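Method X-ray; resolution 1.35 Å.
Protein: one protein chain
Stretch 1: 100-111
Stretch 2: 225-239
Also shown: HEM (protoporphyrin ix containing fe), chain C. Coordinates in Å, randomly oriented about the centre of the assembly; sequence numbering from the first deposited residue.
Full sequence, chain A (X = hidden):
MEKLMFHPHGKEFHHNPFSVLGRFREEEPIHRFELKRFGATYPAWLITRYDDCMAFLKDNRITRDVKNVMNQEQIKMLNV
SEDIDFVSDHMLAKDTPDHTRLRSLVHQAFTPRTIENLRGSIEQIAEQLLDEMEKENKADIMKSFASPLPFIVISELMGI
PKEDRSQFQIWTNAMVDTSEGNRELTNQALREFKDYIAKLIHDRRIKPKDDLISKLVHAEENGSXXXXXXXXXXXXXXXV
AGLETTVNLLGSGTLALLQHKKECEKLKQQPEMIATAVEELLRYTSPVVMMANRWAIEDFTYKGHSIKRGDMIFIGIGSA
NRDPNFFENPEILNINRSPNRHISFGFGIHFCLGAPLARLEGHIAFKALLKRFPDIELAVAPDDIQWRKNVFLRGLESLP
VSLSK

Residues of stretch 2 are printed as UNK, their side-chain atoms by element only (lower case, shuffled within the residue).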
# COMPACT_ATOMS: atom_id res chain seq x y z
N THR A 100 13.44 -6.67 -14.21
CA THR A 100 12.65 -6.85 -15.37
C THR A 100 12.19 -8.29 -15.51
O THR A 100 11.02 -8.59 -15.81
CB THR A 100 13.47 -6.44 -16.64
OG1 THR A 100 14.04 -5.17 -16.35
CG2 THR A 100 12.63 -6.38 -17.83
N ARG A 101 13.09 -9.19 -15.27
CA ARG A 101 12.79 -10.62 -15.33
C ARG A 101 11.73 -10.96 -14.24
O ARG A 101 10.80 -11.72 -14.53
CB ARG A 101 14.08 -11.42 -15.14
CG ARG A 101 13.83 -12.84 -14.83
CD ARG A 101 15.08 -13.70 -14.75
NE ARG A 101 14.77 -15.00 -14.19
CZ ARG A 101 14.70 -15.26 -12.87
NH1 ARG A 101 14.95 -14.31 -11.99
NH2 ARG A 101 14.32 -16.45 -12.42
N LEU A 102 12.00 -10.57 -12.99
CA LEU A 102 11.04 -10.92 -11.93
C LEU A 102 9.66 -10.33 -12.23
O LEU A 102 8.66 -11.04 -12.10
CB LEU A 102 11.57 -10.39 -10.60
CG LEU A 102 12.83 -11.02 -10.13
CD1 LEU A 102 13.31 -10.33 -8.86
CD2 LEU A 102 12.64 -12.50 -9.76
N ARG A 103 9.57 -9.13 -12.72
CA ARG A 103 8.28 -8.52 -13.00
C ARG A 103 7.61 -9.29 -14.10
O ARG A 103 6.38 -9.49 -14.03
CB ARG A 103 8.40 -7.07 -13.28
CG ARG A 103 6.99 -6.44 -13.32
CD ARG A 103 6.85 -5.13 -12.76
NE ARG A 103 5.48 -4.61 -12.94
CZ ARG A 103 5.02 -3.57 -12.27
NH1 ARG A 103 5.71 -3.09 -11.29
NH2 ARG A 103 3.85 -3.10 -12.60
N SER A 104 8.34 -9.78 -15.13
CA SER A 104 7.70 -10.47 -16.25
C SER A 104 7.16 -11.81 -15.84
O SER A 104 6.18 -12.26 -16.43
CB SER A 104 8.72 -10.73 -17.35
OG SER A 104 9.66 -11.80 -16.98
N LEU A 105 7.64 -12.41 -14.81
CA LEU A 105 7.21 -13.67 -14.28
C LEU A 105 5.94 -13.56 -13.43
O LEU A 105 5.25 -14.57 -13.18
CB LEU A 105 8.31 -14.37 -13.51
CG LEU A 105 9.37 -15.06 -14.42
CD1 LEU A 105 10.62 -15.24 -13.73
CD2 LEU A 105 8.84 -16.38 -14.94
N VAL A 106 5.64 -12.41 -12.87
CA VAL A 106 4.40 -12.24 -12.12
C VAL A 106 3.44 -11.45 -12.89
O VAL A 106 2.24 -11.55 -12.52
CB VAL A 106 4.70 -11.68 -10.75
CG1 VAL A 106 5.32 -10.35 -10.80
CG2 VAL A 106 3.48 -11.64 -9.81
N HIS A 107 3.82 -10.67 -13.85
CA HIS A 107 2.95 -9.74 -14.56
C HIS A 107 1.59 -10.22 -14.98
O HIS A 107 0.62 -9.54 -14.85
CB HIS A 107 3.73 -9.24 -15.80
CG HIS A 107 2.94 -8.45 -16.78
ND1 HIS A 107 2.47 -8.97 -17.96
CD2 HIS A 107 2.66 -7.13 -16.82
CE1 HIS A 107 1.85 -8.02 -18.64
NE2 HIS A 107 1.97 -6.90 -17.98
N GLN A 108 1.61 -11.34 -15.51
CA GLN A 108 0.42 -11.92 -16.01
C GLN A 108 -0.67 -12.15 -14.94
O GLN A 108 -1.85 -12.15 -15.30
CB GLN A 108 0.74 -13.18 -16.77
CG GLN A 108 1.21 -14.28 -15.88
CD GLN A 108 2.63 -14.13 -15.35
OE1 GLN A 108 3.36 -13.16 -15.63
NE2 GLN A 108 3.02 -15.14 -14.57
N ALA A 109 -0.36 -12.34 -13.69
CA ALA A 109 -1.28 -12.43 -12.68
C ALA A 109 -2.04 -11.22 -12.35
O ALA A 109 -3.13 -11.24 -11.66
CB ALA A 109 -0.67 -13.00 -11.42
N PHE A 110 -1.60 -10.09 -12.89
CA PHE A 110 -2.24 -8.80 -12.56
C PHE A 110 -2.62 -8.04 -13.81
O PHE A 110 -2.87 -6.84 -13.70
CB PHE A 110 -1.28 -8.03 -11.62
CG PHE A 110 -1.21 -8.62 -10.24
CD1 PHE A 110 -2.09 -8.24 -9.24
CD2 PHE A 110 -0.28 -9.54 -9.93
CE1 PHE A 110 -2.07 -8.86 -8.05
CE2 PHE A 110 -0.19 -10.23 -8.73
CZ PHE A 110 -1.09 -9.85 -7.74
N THR A 111 -2.90 -8.79 -14.89
CA THR A 111 -3.46 -8.07 -16.10
C THR A 111 -4.91 -7.73 -15.94
O THR A 111 -5.63 -8.32 -15.09
CB THR A 111 -3.24 -8.93 -17.28
OG1 THR A 111 -3.76 -10.24 -16.96
CG2 THR A 111 -1.73 -8.95 -17.58
N UNK A 225 12.30 -19.67 -14.96
CA UNK A 225 11.18 -19.78 -13.93
C UNK A 225 11.67 -19.16 -12.66
O UNK A 225 12.84 -18.95 -12.45
c UNK A 225 9.13 -23.76 -13.46
n UNK A 225 7.86 -23.10 -13.89
c UNK A 225 10.24 -23.54 -14.51
c UNK A 225 10.40 -22.06 -14.89
c UNK A 225 10.84 -21.26 -13.65
N UNK A 226 10.73 -18.83 -11.75
CA UNK A 226 11.14 -18.46 -10.41
C UNK A 226 11.72 -19.59 -9.60
O UNK A 226 11.16 -20.70 -9.56
c UNK A 226 9.92 -17.88 -9.66
c UNK A 226 7.97 -16.40 -9.69
c UNK A 226 9.33 -16.65 -10.29
c UNK A 226 10.11 -15.41 -10.01
N UNK A 227 12.84 -19.36 -8.95
CA UNK A 227 13.40 -20.32 -8.09
C UNK A 227 12.59 -20.41 -6.80
O UNK A 227 11.69 -19.54 -6.55
c UNK A 227 14.78 -19.87 -7.70
o UNK A 227 14.79 -18.77 -6.84
N UNK A 228 12.86 -21.43 -5.98
CA UNK A 228 12.16 -21.56 -4.70
C UNK A 228 12.28 -20.25 -3.90
O UNK A 228 11.25 -19.72 -3.44
o UNK A 228 10.53 -24.59 -3.91
c UNK A 228 12.71 -22.79 -3.90
o UNK A 228 10.06 -24.17 -1.73
c UNK A 228 10.77 -23.99 -2.78
c UNK A 228 11.98 -23.08 -2.62
N UNK A 229 13.47 -19.71 -3.70
CA UNK A 229 13.67 -18.50 -2.91
C UNK A 229 12.96 -17.28 -3.54
O UNK A 229 12.42 -16.40 -2.82
c UNK A 229 16.88 -16.85 -1.53
c UNK A 229 15.42 -16.96 -1.93
c UNK A 229 17.15 -15.39 -1.25
c UNK A 229 15.16 -18.16 -2.76
n UNK A 229 18.61 -15.18 -1.02
N UNK A 230 12.98 -17.21 -4.89
CA UNK A 230 12.30 -16.13 -5.63
C UNK A 230 10.78 -16.24 -5.38
O UNK A 230 10.11 -15.20 -5.24
c UNK A 230 14.45 -15.82 -8.79
c UNK A 230 14.00 -15.74 -7.39
c UNK A 230 12.59 -16.16 -7.10
o UNK A 230 15.30 -14.93 -9.20
o UNK A 230 13.93 -16.66 -9.54
N UNK A 231 10.23 -17.44 -5.29
CA UNK A 231 8.83 -17.61 -4.94
C UNK A 231 8.58 -17.13 -3.53
O UNK A 231 7.54 -16.42 -3.30
c UNK A 231 7.13 -19.11 -7.21
c UNK A 231 8.34 -19.60 -6.43
c UNK A 231 8.45 -19.07 -5.07
c UNK A 231 8.39 -21.14 -6.48
N UNK A 232 9.41 -17.45 -2.56
CA UNK A 232 9.20 -16.95 -1.22
C UNK A 232 9.17 -15.43 -1.25
O UNK A 232 8.31 -14.81 -0.61
c UNK A 232 11.69 -19.40 0.31
c UNK A 232 9.47 -19.78 -0.44
c UNK A 232 11.83 -20.78 0.44
c UNK A 232 10.82 -21.61 0.15
c UNK A 232 10.48 -18.88 -0.13
o UNK A 232 11.03 -22.96 0.25
c UNK A 232 10.31 -17.37 -0.26
c UNK A 232 9.65 -21.20 -0.29
N UNK A 233 10.14 -14.81 -1.88
CA UNK A 233 10.22 -13.35 -1.92
C UNK A 233 9.01 -12.72 -2.57
O UNK A 233 8.45 -11.68 -2.08
c UNK A 233 11.50 -12.84 -2.68
o UNK A 233 12.63 -13.22 -1.99
N UNK A 234 8.55 -13.29 -3.69
CA UNK A 234 7.48 -12.77 -4.45
C UNK A 234 6.19 -12.88 -3.65
O UNK A 234 5.40 -11.94 -3.58
c UNK A 234 6.39 -12.74 -6.73
c UNK A 234 7.37 -13.41 -5.79
c UNK A 234 8.10 -11.79 -8.66
s UNK A 234 6.91 -11.24 -7.43
N UNK A 235 5.94 -14.07 -3.09
CA UNK A 235 4.67 -14.27 -2.34
C UNK A 235 4.68 -13.42 -1.08
O UNK A 235 3.64 -12.86 -0.69
c UNK A 235 4.27 -18.01 -2.85
c UNK A 235 2.84 -16.21 -3.80
c UNK A 235 4.18 -16.53 -3.25
c UNK A 235 4.53 -15.73 -2.01
N UNK A 236 5.83 -13.26 -0.43
CA UNK A 236 5.97 -12.37 0.70
C UNK A 236 5.52 -10.94 0.31
O UNK A 236 4.66 -10.31 0.95
c UNK A 236 8.31 -10.18 2.02
c UNK A 236 7.96 -9.35 4.22
c UNK A 236 7.60 -11.32 2.34
c UNK A 236 7.36 -12.35 1.26
c UNK A 236 7.28 -10.48 4.57
c UNK A 236 8.52 -9.19 3.01
c UNK A 236 7.08 -11.47 3.60
N UNK A 237 6.10 -10.44 -0.77
CA UNK A 237 5.81 -9.07 -1.18
C UNK A 237 4.33 -8.88 -1.51
O UNK A 237 3.66 -7.95 -1.15
c UNK A 237 6.56 -6.21 -1.90
c UNK A 237 6.41 -7.30 -2.95
c UNK A 237 7.37 -7.27 -4.16
c UNK A 237 6.67 -8.73 -2.41
N UNK A 238 3.76 -9.86 -2.27
CA UNK A 238 2.37 -9.75 -2.67
C UNK A 238 1.38 -9.78 -1.49
O UNK A 238 0.40 -9.06 -1.39
c UNK A 238 2.48 -12.04 -5.80
c UNK A 238 2.00 -10.86 -3.63
c UNK A 238 2.24 -9.59 -5.83
c UNK A 238 2.68 -10.78 -5.00
N UNK A 239 1.66 -10.73 -0.55
CA UNK A 239 0.84 -10.81 0.62
C UNK A 239 0.97 -9.53 1.46
O UNK A 239 -0.11 -9.01 1.84
c UNK A 239 0.57 -11.99 2.84
c UNK A 239 1.20 -12.04 1.46
c UNK A 239 0.81 -13.29 0.74
CHA HEM C . 4.67 -1.35 -5.45
CHB HEM C . 1.25 1.42 -3.45
CHC HEM C . -1.72 -2.43 -3.25
CHD HEM C . 1.76 -5.16 -5.10
C1A HEM C . 4.02 -0.27 -4.91
C2A HEM C . 4.50 1.12 -4.81
C3A HEM C . 3.58 1.84 -4.20
C4A HEM C . 2.42 0.97 -3.98
CMA HEM C . 3.67 3.25 -3.78
CAA HEM C . 5.91 1.57 -5.19
CBA HEM C . 6.85 1.48 -4.09
CGA HEM C . 8.34 1.98 -4.33
O1A HEM C . 9.04 2.01 -3.26
O2A HEM C . 8.57 2.29 -5.44
C1B HEM C . 0.15 0.61 -3.21
C2B HEM C . -1.12 1.03 -2.70
C3B HEM C . -1.98 -0.01 -2.62
C4B HEM C . -1.21 -1.15 -3.12
CMB HEM C . -1.37 2.43 -2.34
CAB HEM C . -3.35 -0.12 -2.17
CBB HEM C . -4.13 0.91 -2.11
C1C HEM C . -1.09 -3.53 -3.76
C2C HEM C . -1.59 -4.85 -3.89
C3C HEM C . -0.58 -5.65 -4.43
C4C HEM C . 0.55 -4.80 -4.58
CMC HEM C . -3.03 -5.17 -3.63
CAC HEM C . -0.62 -7.07 -4.76
CBC HEM C . -1.38 -7.92 -4.17
C1D HEM C . 2.87 -4.40 -5.35
C2D HEM C . 4.13 -4.91 -5.85
C3D HEM C . 4.94 -3.82 -5.97
C4D HEM C . 4.17 -2.63 -5.55
CMD HEM C . 4.44 -6.34 -6.25
CAD HEM C . 6.35 -3.77 -6.48
CBD HEM C . 6.42 -3.54 -7.96
CGD HEM C . 7.85 -3.59 -8.59
O1D HEM C . 8.79 -3.47 -7.79
O2D HEM C . 7.89 -3.69 -9.83
NA HEM C . 2.73 -0.27 -4.48
NB HEM C . 0.03 -0.73 -3.50
NC HEM C . 0.20 -3.52 -4.21
ND HEM C . 2.91 -3.04 -5.15
FE HEM C . 1.45 -1.89 -4.40

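Position 225 carries four carbons in a row ending in nitrogen. Its CA-to-CB bond points away from stretch 1, and what it offers there is backbone: its O lies 2.9 Å from Arg 101 NH2, a weak hydrogen bond. This is Lys 225. Position 226 has four carbons forked at the second, the pattern of leucine. From a sideways start its fork reaches stretch 1, so Leu 226 CD2 sits 3.8 Å from Leu 105 CD1 and 3.9 Å from Leu 102 CD2.

Position 227 has one carbon and one oxygen and does not touch stretch 1. The oxygen accepts from the backbone N of position 230 at 3.1 Å, capping the helix that follows: Ser 227. Position 228 has three carbons, the third bearing two oxygens, and lies out of reach: Glu 228. Position 229, four carbons in a row ending in nitrogen, is equally remote: Lys 229.

Position 230 repeats the three-carbon chain with two terminal oxygens, but its CA-to-CB bond points toward stretch 1. Those atoms make it Glu 230, and both oxygens meet the guanidinium of Arg 101: NH1 of Arg 101 donates to OE1 of Glu 230 at 2.9 Å and NH2 of Arg 101 to OE2 of Glu 230 at 2.9 Å. Glu 230 OE2 also accepts from Ser 227 N at 3.0 Å, so the carboxylate that pairs with Arg 101 also holds the backbone of Ser 227.

Position 231, four carbons forked at the second, is Leu 231; position 232, one carbon, then a six-carbon ring bearing an oxygen, is Tyr 232; position 233, one carbon and one oxygen, is Ser 233. None reaches stretch 1.

Position 234 is an unbranched chain of two carbons, sulfur and a carbon: Met 234. Its CE lies 3.6 Å from Leu 102 O and 3.8 Å from Val 106 CG1. Positions 235, 236 and 237 make no contact with stretch 1: a forked four-carbon chain, Leu 235; one carbon, then a six-carbon ring without oxygen, Phe 236; another forked four-carbon chain, Leu 237.

Position 238, again four carbons forked at the second, is Leu 238, with CD2 3.8 Å from Phe 110 CE2 and CD1 4.2 Å from Val 106 CG2. Position 239, a carbon carrying two others, is Val 239, out of reach.

The contact follows a four-residue rhythm: 226, 230, 234 and 238 bring side chains to stretch 1, the last three from one helical face. The two-bond salt bridge lies at the partly exposed end, while buried apolar packing continues toward the heme.

Stretch 2 (225-239) KLSEKELYSMLFLLV
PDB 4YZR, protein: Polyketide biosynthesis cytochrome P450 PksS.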